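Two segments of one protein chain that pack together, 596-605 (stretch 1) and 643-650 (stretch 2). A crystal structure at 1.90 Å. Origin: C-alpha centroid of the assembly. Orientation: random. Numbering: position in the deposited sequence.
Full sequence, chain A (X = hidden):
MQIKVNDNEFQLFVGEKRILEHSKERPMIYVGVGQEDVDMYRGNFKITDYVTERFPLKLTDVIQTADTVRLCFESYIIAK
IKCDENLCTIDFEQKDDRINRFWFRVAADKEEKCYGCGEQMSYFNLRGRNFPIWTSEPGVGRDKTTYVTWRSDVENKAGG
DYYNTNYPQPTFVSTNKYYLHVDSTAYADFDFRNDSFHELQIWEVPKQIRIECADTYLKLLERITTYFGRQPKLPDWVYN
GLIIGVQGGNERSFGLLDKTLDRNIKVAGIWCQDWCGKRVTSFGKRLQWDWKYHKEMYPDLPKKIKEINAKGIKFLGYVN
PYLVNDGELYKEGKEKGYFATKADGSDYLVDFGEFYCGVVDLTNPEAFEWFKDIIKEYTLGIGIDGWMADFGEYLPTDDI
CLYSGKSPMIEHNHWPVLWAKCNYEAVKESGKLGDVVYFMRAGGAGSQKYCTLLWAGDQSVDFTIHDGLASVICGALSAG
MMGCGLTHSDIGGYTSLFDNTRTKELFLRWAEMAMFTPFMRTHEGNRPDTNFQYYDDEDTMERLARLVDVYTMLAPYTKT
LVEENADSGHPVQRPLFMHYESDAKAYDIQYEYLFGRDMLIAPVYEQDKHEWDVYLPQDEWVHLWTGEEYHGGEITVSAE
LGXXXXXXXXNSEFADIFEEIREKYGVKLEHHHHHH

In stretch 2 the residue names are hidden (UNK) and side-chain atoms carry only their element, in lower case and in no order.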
ATOM      1  N   GLY A 596     -38.003  -7.862  -4.052  1.00 30.36           N
ATOM      2  CA  GLY A 596     -38.887  -8.478  -5.034  1.00 29.91           C
ATOM      3  C   GLY A 596     -39.172  -7.521  -6.186  1.00 32.96           C
ATOM      4  O   GLY A 596     -38.533  -6.491  -6.348  1.00 30.97           O
ATOM      5  N   ARG A 597     -40.173  -7.878  -6.994  1.00 29.95           N
ATOM      6  CA  ARG A 597     -40.528  -7.005  -8.107  1.00 33.48           C
ATOM      7  C   ARG A 597     -41.383  -5.824  -7.675  1.00 33.71           C
ATOM      8  O   ARG A 597     -41.469  -4.829  -8.401  1.00 34.90           O
ATOM      9  CB  ARG A 597     -41.276  -7.789  -9.200  1.00 31.85           C
ATOM     10  CG  ARG A 597     -41.361  -7.026 -10.536  1.00 35.71           C
ATOM     11  CD  ARG A 597     -41.706  -7.941 -11.712  1.00 36.24           C
ATOM     12  NE  ARG A 597     -43.061  -8.473 -11.601  1.00 36.54           N
ATOM     13  CZ  ARG A 597     -44.147  -7.839 -12.034  1.00 46.92           C
ATOM     14  NH1 ARG A 597     -44.033  -6.651 -12.613  1.00 44.52           N
ATOM     15  NH2 ARG A 597     -45.349  -8.392 -11.897  1.00 45.71           N
ATOM     16  N   ASP A 598     -42.011  -5.893  -6.515  1.00 28.97           N
ATOM     17  CA  ASP A 598     -43.065  -4.945  -6.209  1.00 28.65           C
ATOM     18  C   ASP A 598     -42.648  -3.830  -5.260  1.00 33.93           C
ATOM     19  O   ASP A 598     -43.486  -2.979  -4.941  1.00 36.27           O
ATOM     20  CB  ASP A 598     -44.273  -5.683  -5.635  1.00 30.86           C
ATOM     21  CG  ASP A 598     -44.989  -6.533  -6.679  1.00 36.12           C
ATOM     22  OD1 ASP A 598     -44.466  -6.668  -7.803  1.00 36.48           O
ATOM     23  OD2 ASP A 598     -46.073  -7.063  -6.372  1.00 32.84           O
ATOM     24  N   MET A 599     -41.393  -3.795  -4.803  1.00 31.00           N
ATOM     25  CA  MET A 599     -40.977  -2.776  -3.848  1.00 28.22           C
ATOM     26  C   MET A 599     -39.589  -2.252  -4.170  1.00 32.63           C
ATOM     27  O   MET A 599     -38.718  -3.004  -4.615  1.00 31.92           O
ATOM     28  CB  MET A 599     -40.981  -3.302  -2.408  1.00 34.14           C
ATOM     29  CG  MET A 599     -42.344  -3.661  -1.874  1.00 33.97           C
ATOM     30  SD  MET A 599     -42.368  -3.736  -0.062  1.00 36.40           S
ATOM     31  CE  MET A 599     -42.585  -1.999   0.349  1.00 34.61           C
ATOM     32  N   LEU A 600     -39.389  -0.954  -3.940  1.00 28.11           N
ATOM     33  CA  LEU A 600     -38.073  -0.340  -4.021  1.00 31.52           C
ATOM     34  C   LEU A 600     -37.696   0.148  -2.631  1.00 30.58           C
ATOM     35  O   LEU A 600     -38.478   0.850  -1.983  1.00 32.64           O
ATOM     36  CB  LEU A 600     -38.033   0.816  -5.024  1.00 30.14           C
ATOM     37  CG  LEU A 600     -36.604   1.317  -5.279  1.00 32.29           C
ATOM     38  CD1 LEU A 600     -36.461   1.743  -6.724  1.00 31.06           C
ATOM     39  CD2 LEU A 600     -36.209   2.489  -4.346  1.00 34.71           C
ATOM     40  N   ILE A 601     -36.512  -0.245  -2.173  1.00 30.18           N
ATOM     41  CA  ILE A 601     -36.004   0.132  -0.860  1.00 31.91           C
ATOM     42  C   ILE A 601     -34.732   0.933  -1.065  1.00 26.75           C
ATOM     43  O   ILE A 601     -33.840   0.503  -1.806  1.00 26.47           O
ATOM     44  CB  ILE A 601     -35.727  -1.095   0.028  1.00 30.12           C
ATOM     45  CG1 ILE A 601     -36.874  -2.120  -0.083  1.00 27.65           C
ATOM     46  CG2 ILE A 601     -35.496  -0.640   1.474  1.00 32.77           C
ATOM     47  CD1 ILE A 601     -38.259  -1.576   0.350  1.00 28.15           C
ATOM     48  N   ALA A 602     -34.657   2.093  -0.413  1.00 29.52           N
ATOM     49  CA  ALA A 602     -33.492   2.982  -0.464  1.00 28.73           C
ATOM     50  C   ALA A 602     -33.129   3.355   0.966  1.00 31.46           C
ATOM     51  O   ALA A 602     -33.547   4.405   1.466  1.00 33.24           O
ATOM     52  CB  ALA A 602     -33.785   4.230  -1.295  1.00 27.24           C
ATOM     53  N   PRO A 603     -32.368   2.511   1.662  1.00 34.45           N
ATOM     54  CA  PRO A 603     -32.141   2.737   3.099  1.00 26.46           C
ATOM     55  C   PRO A 603     -31.350   4.008   3.382  1.00 28.11           C
ATOM     56  O   PRO A 603     -30.391   4.340   2.683  1.00 28.81           O
ATOM     57  CB  PRO A 603     -31.361   1.489   3.534  1.00 28.96           C
ATOM     58  CG  PRO A 603     -31.773   0.438   2.539  1.00 29.95           C
ATOM     59  CD  PRO A 603     -31.882   1.193   1.230  1.00 30.05           C
ATOM     60  N   VAL A 604     -31.765   4.722   4.430  1.00 28.85           N
ATOM     61  CA  VAL A 604     -30.937   5.787   4.985  1.00 29.16           C
ATOM     62  C   VAL A 604     -29.697   5.154   5.594  1.00 28.83           C
ATOM     63  O   VAL A 604     -29.792   4.349   6.525  1.00 30.87           O
ATOM     64  CB  VAL A 604     -31.712   6.604   6.028  1.00 30.32           C
ATOM     65  CG1 VAL A 604     -30.777   7.622   6.721  1.00 31.31           C
ATOM     66  CG2 VAL A 604     -32.911   7.304   5.368  1.00 27.75           C
ATOM     67  N   TYR A 605     -28.527   5.498   5.061  1.00 26.28           N
ATOM     68  CA  TYR A 605     -27.288   4.939   5.569  1.00 25.27           C
ATOM     69  C   TYR A 605     -26.378   6.009   6.169  1.00 31.47           C
ATOM     70  O   TYR A 605     -25.184   5.763   6.345  1.00 27.62           O
ATOM     71  CB  TYR A 605     -26.562   4.150   4.474  1.00 29.18           C
ATOM     72  CG  TYR A 605     -26.163   4.929   3.224  1.00 28.86           C
ATOM     73  CD1 TYR A 605     -25.075   5.804   3.237  1.00 29.52           C
ATOM     74  CD2 TYR A 605     -26.853   4.755   2.020  1.00 29.69           C
ATOM     75  CE1 TYR A 605     -24.692   6.507   2.091  1.00 30.49           C
ATOM     76  CE2 TYR A 605     -26.475   5.450   0.864  1.00 27.82           C
ATOM     77  CZ  TYR A 605     -25.400   6.325   0.913  1.00 28.37           C
ATOM     78  OH  TYR A 605     -25.025   7.001  -0.225  1.00 30.37           O
ATOM     79  N   UNK A 643     -39.054   5.362   9.338  1.00 34.93           N
ATOM     80  CA  UNK A 643     -39.804   5.529   8.097  1.00 36.35           C
ATOM     81  C   UNK A 643     -38.862   5.312   6.918  1.00 32.17           C
ATOM     82  O   UNK A 643     -38.507   6.252   6.199  1.00 36.62           O
ATOM     83  c   UNK A 643     -42.057   7.516  11.490  1.00 39.77           C
ATOM     84  c   UNK A 643     -40.481   6.904   8.081  1.00 35.03           C
ATOM     85  c   UNK A 643     -41.133   7.452  10.459  1.00 40.58           C
ATOM     86  o   UNK A 643     -44.277   7.183  12.297  1.00 41.36           O
ATOM     87  c   UNK A 643     -42.816   6.593   9.002  1.00 35.34           C
ATOM     88  c   UNK A 643     -43.358   7.117  11.270  1.00 39.07           C
ATOM     89  c   UNK A 643     -41.498   7.003   9.195  1.00 37.35           C
ATOM     90  c   UNK A 643     -43.744   6.655  10.032  1.00 40.66           C
ATOM     91  N   UNK A 644     -38.469   4.054   6.726  1.00 31.08           N
ATOM     92  CA  UNK A 644     -37.572   3.681   5.641  1.00 29.14           C
ATOM     93  C   UNK A 644     -38.068   4.260   4.317  1.00 29.28           C
ATOM     94  O   UNK A 644     -39.269   4.204   4.033  1.00 34.07           O
ATOM     95  c   UNK A 644     -37.504   2.153   5.521  1.00 30.13           C
ATOM     96  c   UNK A 644     -36.292   1.720   4.706  1.00 28.26           C
ATOM     97  o   UNK A 644     -37.442   1.575   6.827  1.00 29.32           O
ATOM     98  N   UNK A 645     -37.183   4.817   3.481  1.00 29.99           N
ATOM     99  CA  UNK A 645     -37.602   5.191   2.127  1.00 31.38           C
ATOM    100  C   UNK A 645     -37.987   3.959   1.323  1.00 29.51           C
ATOM    101  O   UNK A 645     -37.129   3.304   0.727  1.00 32.20           O
ATOM    102  c   UNK A 645     -35.829   5.301   3.777  1.00 28.66           C
ATOM    103  c   UNK A 645     -35.668   6.422   2.785  1.00 30.43           C
ATOM    104  c   UNK A 645     -36.363   5.895   1.562  1.00 30.12           C
ATOM    105  N   UNK A 646     -39.274   3.621   1.324  1.00 30.48           N
ATOM    106  CA  UNK A 646     -39.762   2.389   0.722  1.00 30.14           C
ATOM    107  C   UNK A 646     -40.979   2.697  -0.134  1.00 35.70           C
ATOM    108  O   UNK A 646     -41.849   3.477   0.265  1.00 34.48           O
ATOM    109  c   UNK A 646     -40.121   1.352   1.784  1.00 29.23           C
ATOM    110  N   UNK A 647     -41.031   2.077  -1.310  1.00 32.65           N
ATOM    111  CA  UNK A 647     -42.071   2.327  -2.298  1.00 35.00           C
ATOM    112  C   UNK A 647     -42.535   0.987  -2.844  1.00 35.87           C
ATOM    113  O   UNK A 647     -41.749   0.039  -2.927  1.00 33.14           O
ATOM    114  c   UNK A 647     -40.874   4.482  -2.960  1.00 35.74           C
ATOM    115  c   UNK A 647     -38.970   5.587  -1.967  1.00 33.52           C
ATOM    116  c   UNK A 647     -39.584   4.444  -2.436  1.00 32.74           C
ATOM    117  c   UNK A 647     -40.913   6.856  -2.566  1.00 38.88           C
ATOM    118  c   UNK A 647     -41.550   3.220  -3.441  1.00 33.39           C
ATOM    119  c   UNK A 647     -41.528   5.700  -3.022  1.00 35.86           C
ATOM    120  c   UNK A 647     -39.627   6.799  -2.035  1.00 35.16           C
ATOM    121  N   UNK A 648     -43.813   0.904  -3.205  1.00 36.31           N
ATOM    122  CA  UNK A 648     -44.321  -0.285  -3.871  1.00 36.72           C
ATOM    123  C   UNK A 648     -45.013   0.099  -5.176  1.00 40.97           C
ATOM    124  O   UNK A 648     -45.484   1.226  -5.348  1.00 37.03           O
ATOM    125  c   UNK A 648     -47.720  -0.507  -3.322  1.00 42.63           C
ATOM    126  c   UNK A 648     -46.605   0.335  -1.386  1.00 37.49           C
ATOM    127  c   UNK A 648     -47.752   0.967  -0.983  1.00 40.47           C
ATOM    128  o   UNK A 648     -50.030   1.514  -1.318  1.00 45.88           O
ATOM    129  c   UNK A 648     -46.554  -0.403  -2.561  1.00 41.30           C
ATOM    130  c   UNK A 648     -45.282  -1.099  -2.972  1.00 33.72           C
ATOM    131  c   UNK A 648     -48.896   0.868  -1.749  1.00 45.01           C
ATOM    132  c   UNK A 648     -48.893   0.136  -2.923  1.00 39.52           C
ATOM    133  N   UNK A 649     -45.049  -0.860  -6.099  1.00 34.08           N
ATOM    134  CA  UNK A 649     -45.752  -0.682  -7.365  1.00 41.83           C
ATOM    135  C   UNK A 649     -47.253  -0.570  -7.130  1.00 34.43           C
ATOM    136  O   UNK A 649     -47.848  -1.414  -6.451  1.00 37.23           O
ATOM    137  n   UNK A 649     -44.845  -3.176 -10.737  1.00 55.63           N
ATOM    138  c   UNK A 649     -43.820  -3.137  -9.701  1.00 37.31           C
ATOM    139  n   UNK A 649     -46.692  -4.036 -11.799  1.00 61.77           N
ATOM    140  c   UNK A 649     -45.457  -1.851  -8.298  1.00 40.49           C
ATOM    141  n   UNK A 649     -45.857  -5.098  -9.938  1.00 51.57           N
ATOM    142  c   UNK A 649     -44.012  -1.943  -8.757  1.00 37.01           C
ATOM    143  c   UNK A 649     -45.799  -4.102 -10.821  1.00 53.73           C
ATOM    144  N   UNK A 650     -47.866   0.476  -7.697  1.00 38.68           N
ATOM    145  CA  UNK A 650     -49.297   0.710  -7.487  1.00 43.52           C
ATOM    146  C   UNK A 650     -50.135  -0.507  -7.861  1.00 44.01           C
ATOM    147  O   UNK A 650     -51.119  -0.827  -7.183  1.00 39.49           O
ATOM    148  n   UNK A 650     -53.345   5.288  -9.211  1.00 60.66           N
ATOM    149  c   UNK A 650     -53.039   3.962  -8.584  1.00 58.46           C
ATOM    150  c   UNK A 650     -51.250   2.226  -8.154  1.00 50.25           C
ATOM    151  c   UNK A 650     -51.608   3.514  -8.888  1.00 56.48           C
ATOM    152  c   UNK A 650     -49.757   1.927  -8.286  1.00 47.46           C
TER

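Position 643 carries eight side-chain atoms: one carbon leading to a six-carbon ring, with an oxygen on the ring carbon farthest from the backbone, and none of them reaches stretch 1. This is Tyr643. The atoms identify it, but the contact does not explain it.

Position 644 has three side-chain atoms, a first carbon that branches at once to one carbon and one oxygen, and the branch carbon lies 4.1 Å from CG2 of Ile601. That makes it Thr644. Its hydroxyl is hydrogen-bonded elsewhere in the structure; a small side chain with one apolar and one polar branch serves both surroundings.

At position 645 three carbons close a ring onto the backbone nitrogen. The CB of 645 lies 4.2 Å from CB of Ala602, and another ring carbon comes within 3.9 Å of CG2 of Val604. Only proline closes such a ring: Pro645. Its CA-to-CB bond points toward stretch 1, and the ring offers it a compact apolar surface. Its nitrogen has no hydrogen to donate, but its carbonyl is free to accept, and Ala602 N donates to Pro645 O at 3.0 Å.

Position 646 bears a single carbon, and this CB of 646 sits 3.8 Å from CD1 of Ile601 and 4.4 Å from CE of Met599. It is Ala646, facing Ile601 as a non-hydrogen-bonded pair. The small methyl group lets these longer side chains come close to the strand.

Position 647 shows one carbon and a six-carbon ring without a heteroatom, one ring carbon lying 4.3 Å from CD2 of Leu600; hence Phe647. Paired with Leu600, it donates from Phe647 N to Leu600 O at 2.9 Å and accepts at Phe647 O from Leu600 N at 2.8 Å. Its ring is buried and wholly apolar, in keeping with this leucine neighbor.

Position 648 again has a ring on one carbon, now with an oxygen at the far end, and the CB of 648 lies 4.0 Å from CG of Met599. This is Tyr648. The end of the side chain leads away, and the hydroxyl finds a hydrogen bond elsewhere in the structure, so a buried polar tip is not left unsatisfied.

At position 649 three carbons and a nitrogen lead to a carbon carrying two more nitrogens, one of which lies 3.0 Å from OD1 of Asp598 and 3.6 Å from NH1 of Arg597. The group is a guanidinium: Arg649. NH1 forms a salt bridge with Asp598, and Arg649 N donates to Asp598 O at 2.9 Å. The carboxylate lies at the guanidinium edge, where the N-H groups point. Arg597 approaches a face instead, a like-charge proximity that Asp598 can help offset.

Position 650 has four carbons in a row ending in nitrogen, with no contact to stretch 1: Lys650. It is exposed and its CA-to-CB bond points away from stretch 1, a suitable setting for a charged, extended chain.

The contact is an antiparallel strand pairing. Backbone hydrogen bonds set the register; Met599, Ile601, Ala646 and Tyr648 share one sheet face, Leu600 and Phe647 the other. Pro645 packs beyond one end of the paired strands, and the Asp598–Arg649 salt bridge secures the other.

Stretch 2 643-650: YTPAFYRK
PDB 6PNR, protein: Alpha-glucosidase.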